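Local coordinates for protein SorB (Sorangium cellulosum, PDB 6B2V) that forms part of the sorangicin polyketide assembly line, this chain being the pyran synthase domain of its ninth module, at residues Arg153-Val158 against Leu181-Glu187; Leu176-Ser180 against Ala190-Pro195. All coordinates share one frame; numbering follows the deposited sequence.

Contact 1: Arg153-Val158 against Leu181-Glu187; sequences RCAIEV and LVHSDHE
Residues Arg153-Val158 and Leu181-Glu187 meet as an antiparallel pairing of the edge strand 156-158 with strand 178-183, with a salt bridge beyond the paired residues, in the predicted C-terminal hotdog fold of the pyran synthase domain. Ile156 and His183 form a hydrogen-bonded pair, Ile156 N to His183 O at 2.9 Å and His183 N to Ile156 O at 2.8 Å. A classic beta bulge sets Ala155 and Ile156 together opposite His183. Ile156 lays its CB over one face of the imidazole, 3.9 Å from the ring centroid in a CH-pi contact, while Val158 CG1 meets the ring at its edge. His183 ND1 donates to Ser184 O, helping to fix the ring's rotation. On the other side of the strands, Cys154 CB packs on Val182 CG2 at 3.6 Å. Arg153, its chain extended from CG to NE (chi2 -176°, chi3 -171°), grips Glu187 side-on: NE reaches OE1 at 3.0 Å and NH2 reaches OE2 at 3.0 Å, the guanidinium and carboxylate planes 30° apart. His252 also bonds Glu187 OE2, and a water on OE1 ties the carboxylate to Arg153 O and Ser184 OG. Strand 178-183 lies between 156-158 and 187-192, and Phe219 of helix 207-225 packs edge-to-face with His183.

Contact 2: Leu176-Ser180 against Ala190-Pro195; sequences LWIAS and ASLQAP
Ser180 OG and Ser191 OG are 2.5 Å apart, a short hydrogen bond in which either hydroxyl could be the donor. Both oxygens sit between their own backbone N and carbonyl carbon (chi1 74° and 71°), which turns them toward each other on one face of the hairpin. Backbone bonds continue the join: Gln193 N to Trp177 O at 2.8 Å, Ala179 N to Ser191 O at 2.9 Å, and Ser191 N to Ser180 O at 3.1 Å. Two residues, Ala179 and Ser180, stand against the single Ser191, the one-residue register shift of a classic bulge. On the other face, Leu192 CD2 lies 4.2 Å from Ile178 CG1 and also touches Trp177 CB. Past the strand end, the Trp177 indole is covered on one face by the extended chain that follows strand 187-192: Ala194 CB stands over the six-membered ring, 3.8 Å from its centroid, and Pro195 CD over the five-membered ring, 3.5 Å from its centroid. Leu209 of helix 207-225 also touches this tryptophan. The chemistry is therefore divided along the hairpin: backbone bonds define the register and the serine hydroxyl pair adds a side-chain link beside the bulge, while beyond the strands the link becomes apolar, with CH-pi contacts packing the chain after Leu192 on the indole.

How the contacts relate
Contact 1 and contact 2 have centres about 16 Å apart and share strand 178-183, which pairs with strand 156-158 in the first and with 187-192 in the second. Their segments alternate along the chain: 153-158, 176-180, 181-187 and 190-195. Contact 2 lies at the open end of the hairpin, whereas contact 1 takes in its turn and the added outer strand. They touch directly where Leu181 CD1 packs on Ala190 CB at 4.1 Å. Helix 207-225 borders both. Together they tie strand 156-158 through 178-183 to 187-192, which pairs in turn with 250-255 in the predicted C-terminal hotdog fold.

Contact 1: Arg153-Val158 against Leu181-Glu187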
# COMPACT_ATOMS: atom_id res chain seq x y z
N ARG A 153 -13.18 12.35 18.45
CA ARG A 153 -13.02 13.49 17.54
C ARG A 153 -13.34 13.19 16.08
O ARG A 153 -13.02 13.90 15.22
CB ARG A 153 -11.66 14.16 17.72
CG ARG A 153 -10.46 13.33 17.34
CD ARG A 153 -9.18 14.05 17.64
NE ARG A 153 -8.06 13.34 17.09
CZ ARG A 153 -7.08 12.84 17.80
NH1 ARG A 153 -7.11 12.94 19.10
NH2 ARG A 153 -6.11 12.24 17.19
N CYS A 154 -13.99 12.07 15.83
CA CYS A 154 -14.44 11.67 14.48
C CYS A 154 -15.96 11.42 14.54
O CYS A 154 -16.37 10.38 14.82
CB CYS A 154 -13.81 10.38 13.98
SG CYS A 154 -12.01 10.54 13.64
N ALA A 155 -16.72 12.46 14.29
CA ALA A 155 -18.14 12.45 14.47
C ALA A 155 -19.02 11.79 13.46
O ALA A 155 -20.09 11.46 13.78
CB ALA A 155 -18.60 13.89 14.71
N ILE A 156 -18.54 11.59 12.27
CA ILE A 156 -19.39 11.08 11.23
C ILE A 156 -19.15 9.60 10.99
O ILE A 156 -18.08 9.19 10.70
CB ILE A 156 -19.15 11.89 9.91
CG1 ILE A 156 -19.43 13.38 10.10
CG2 ILE A 156 -20.05 11.41 8.80
CD1 ILE A 156 -18.74 14.20 9.08
N GLU A 157 -20.23 8.82 11.10
CA GLU A 157 -20.18 7.40 10.91
C GLU A 157 -20.73 7.05 9.53
O GLU A 157 -21.76 7.52 9.16
CB GLU A 157 -21.02 6.71 11.96
CG GLU A 157 -20.75 5.24 12.16
CD GLU A 157 -21.46 4.70 13.41
OE1 GLU A 157 -22.36 5.33 13.97
OE2 GLU A 157 -21.07 3.64 13.82
N VAL A 158 -20.02 6.22 8.80
CA VAL A 158 -20.49 5.82 7.50
C VAL A 158 -20.51 4.35 7.19
O VAL A 158 -19.88 3.59 7.79
CB VAL A 158 -19.74 6.50 6.39
CG1 VAL A 158 -19.71 7.98 6.59
CG2 VAL A 158 -18.35 6.01 6.36
N LEU A 181 -16.17 2.55 9.83
CA LEU A 181 -15.46 3.73 9.48
C LEU A 181 -16.09 5.02 10.06
O LEU A 181 -17.20 5.25 9.84
CB LEU A 181 -15.40 3.83 7.95
CG LEU A 181 -14.70 5.04 7.32
CD1 LEU A 181 -13.25 5.14 7.74
CD2 LEU A 181 -14.71 4.94 5.81
N VAL A 182 -15.32 5.84 10.78
CA VAL A 182 -15.77 7.12 11.27
C VAL A 182 -14.75 8.18 10.85
O VAL A 182 -13.63 7.92 10.62
CB VAL A 182 -16.00 7.15 12.81
CG1 VAL A 182 -17.07 6.17 13.26
CG2 VAL A 182 -14.70 6.90 13.57
N HIS A 183 -15.25 9.39 10.76
CA HIS A 183 -14.41 10.47 10.33
C HIS A 183 -14.86 11.87 10.73
O HIS A 183 -15.96 12.08 11.04
CB HIS A 183 -14.24 10.37 8.79
CG HIS A 183 -15.42 10.81 7.98
ND1 HIS A 183 -15.55 12.09 7.54
CD2 HIS A 183 -16.49 10.14 7.54
CE1 HIS A 183 -16.65 12.19 6.83
NE2 HIS A 183 -17.25 11.03 6.82
N SER A 184 -13.90 12.76 10.74
CA SER A 184 -14.13 14.19 10.83
C SER A 184 -13.89 14.82 9.44
O SER A 184 -13.84 14.15 8.47
CB SER A 184 -13.20 14.90 11.82
OG SER A 184 -11.91 14.83 11.40
N ASP A 185 -13.72 16.11 9.40
CA ASP A 185 -13.44 16.72 8.11
C ASP A 185 -12.02 16.49 7.64
O ASP A 185 -11.75 16.77 6.53
CB ASP A 185 -13.77 18.22 8.05
CG ASP A 185 -13.05 19.03 9.06
OD1 ASP A 185 -12.30 18.53 9.85
OD2 ASP A 185 -13.29 20.22 9.06
N HIS A 186 -11.13 16.01 8.49
CA HIS A 186 -9.74 15.81 8.14
C HIS A 186 -9.03 14.56 8.71
O HIS A 186 -7.91 14.37 8.49
CB HIS A 186 -8.91 17.00 8.57
CG HIS A 186 -8.83 17.14 10.04
ND1 HIS A 186 -9.85 17.67 10.77
CD2 HIS A 186 -7.89 16.77 10.93
CE1 HIS A 186 -9.52 17.66 12.05
NE2 HIS A 186 -8.34 17.11 12.16
N GLU A 187 -9.79 13.72 9.38
CA GLU A 187 -9.27 12.54 10.03
C GLU A 187 -10.29 11.40 9.92
O GLU A 187 -11.44 11.59 9.88
CB GLU A 187 -8.95 12.88 11.51
CG GLU A 187 -8.35 11.83 12.43
CD GLU A 187 -7.94 12.42 13.77
OE1 GLU A 187 -8.53 13.40 14.16
OE2 GLU A 187 -7.04 11.89 14.38
O HOH W 1 -10.76 14.93 13.95
O HOH W 2 -19.00 2.34 10.09

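Contact 2: Leu176-Ser180 against Ala190-Pro195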
# COMPACT_ATOMS: atom_id res chain seq x y z
N LEU A 176 -11.70 -7.07 1.95
CA LEU A 176 -11.03 -6.13 2.80
C LEU A 176 -11.30 -6.45 4.28
O LEU A 176 -12.15 -7.22 4.59
CB LEU A 176 -11.50 -4.72 2.52
CG LEU A 176 -11.28 -4.20 1.11
CD1 LEU A 176 -11.80 -2.80 0.98
CD2 LEU A 176 -9.84 -4.33 0.73
N TRP A 177 -10.52 -5.83 5.14
CA TRP A 177 -10.64 -6.00 6.56
C TRP A 177 -11.51 -4.93 7.25
O TRP A 177 -11.76 -5.01 8.39
CB TRP A 177 -9.27 -5.95 7.21
CG TRP A 177 -8.30 -7.06 6.88
CD1 TRP A 177 -8.09 -7.64 5.69
CD2 TRP A 177 -7.39 -7.68 7.79
NE1 TRP A 177 -7.14 -8.59 5.80
CE2 TRP A 177 -6.67 -8.61 7.08
CE3 TRP A 177 -7.12 -7.52 9.13
CZ2 TRP A 177 -5.72 -9.41 7.68
CZ3 TRP A 177 -6.18 -8.30 9.71
CH2 TRP A 177 -5.50 -9.23 8.99
N ILE A 178 -11.94 -3.95 6.50
CA ILE A 178 -12.72 -2.90 7.11
C ILE A 178 -14.06 -3.33 7.67
O ILE A 178 -14.79 -3.97 7.00
CB ILE A 178 -12.89 -1.76 6.11
CG1 ILE A 178 -11.52 -1.26 5.71
CG2 ILE A 178 -13.68 -0.62 6.72
CD1 ILE A 178 -11.58 -0.30 4.59
N ALA A 179 -14.31 -3.00 8.93
CA ALA A 179 -15.56 -3.35 9.58
C ALA A 179 -16.41 -2.16 9.95
O ALA A 179 -17.57 -2.26 10.09
CB ALA A 179 -15.31 -4.12 10.83
N SER A 180 -15.78 -1.04 10.15
CA SER A 180 -16.45 0.21 10.45
C SER A 180 -15.57 1.39 10.04
O SER A 180 -14.42 1.24 9.91
CB SER A 180 -16.73 0.36 11.95
OG SER A 180 -15.54 0.65 12.63
N ALA A 190 -10.81 3.66 10.96
CA ALA A 190 -11.46 2.43 10.54
C ALA A 190 -11.10 1.29 11.47
O ALA A 190 -10.00 1.16 11.80
CB ALA A 190 -11.04 2.03 9.14
N SER A 191 -12.10 0.53 11.88
CA SER A 191 -11.82 -0.66 12.65
C SER A 191 -11.71 -1.84 11.67
O SER A 191 -12.31 -1.84 10.66
CB SER A 191 -12.83 -0.91 13.73
OG SER A 191 -14.00 -1.31 13.14
N LEU A 192 -10.87 -2.80 12.02
CA LEU A 192 -10.60 -3.94 11.17
C LEU A 192 -10.94 -5.27 11.79
O LEU A 192 -10.84 -5.42 12.94
CB LEU A 192 -9.12 -4.04 10.85
CG LEU A 192 -8.49 -2.83 10.23
CD1 LEU A 192 -7.02 -3.09 10.04
CD2 LEU A 192 -9.14 -2.39 8.93
N GLN A 193 -11.38 -6.17 10.95
CA GLN A 193 -11.62 -7.56 11.35
C GLN A 193 -10.98 -8.45 10.27
O GLN A 193 -11.24 -8.29 9.13
CB GLN A 193 -13.09 -7.83 11.45
CG GLN A 193 -13.42 -9.22 11.92
CD GLN A 193 -14.90 -9.37 12.20
OE1 GLN A 193 -15.58 -8.41 12.56
NE2 GLN A 193 -15.42 -10.56 11.97
N ALA A 194 -10.18 -9.39 10.71
CA ALA A 194 -9.56 -10.24 9.75
C ALA A 194 -10.55 -11.18 9.11
O ALA A 194 -11.44 -11.63 9.71
CB ALA A 194 -8.44 -11.03 10.38
N PRO A 195 -10.27 -11.52 7.87
CA PRO A 195 -11.04 -12.55 7.19
C PRO A 195 -10.83 -13.87 7.92
O PRO A 195 -9.84 -14.08 8.56
CB PRO A 195 -10.43 -12.56 5.79
CG PRO A 195 -9.96 -11.15 5.60
CD PRO A 195 -9.36 -10.84 6.94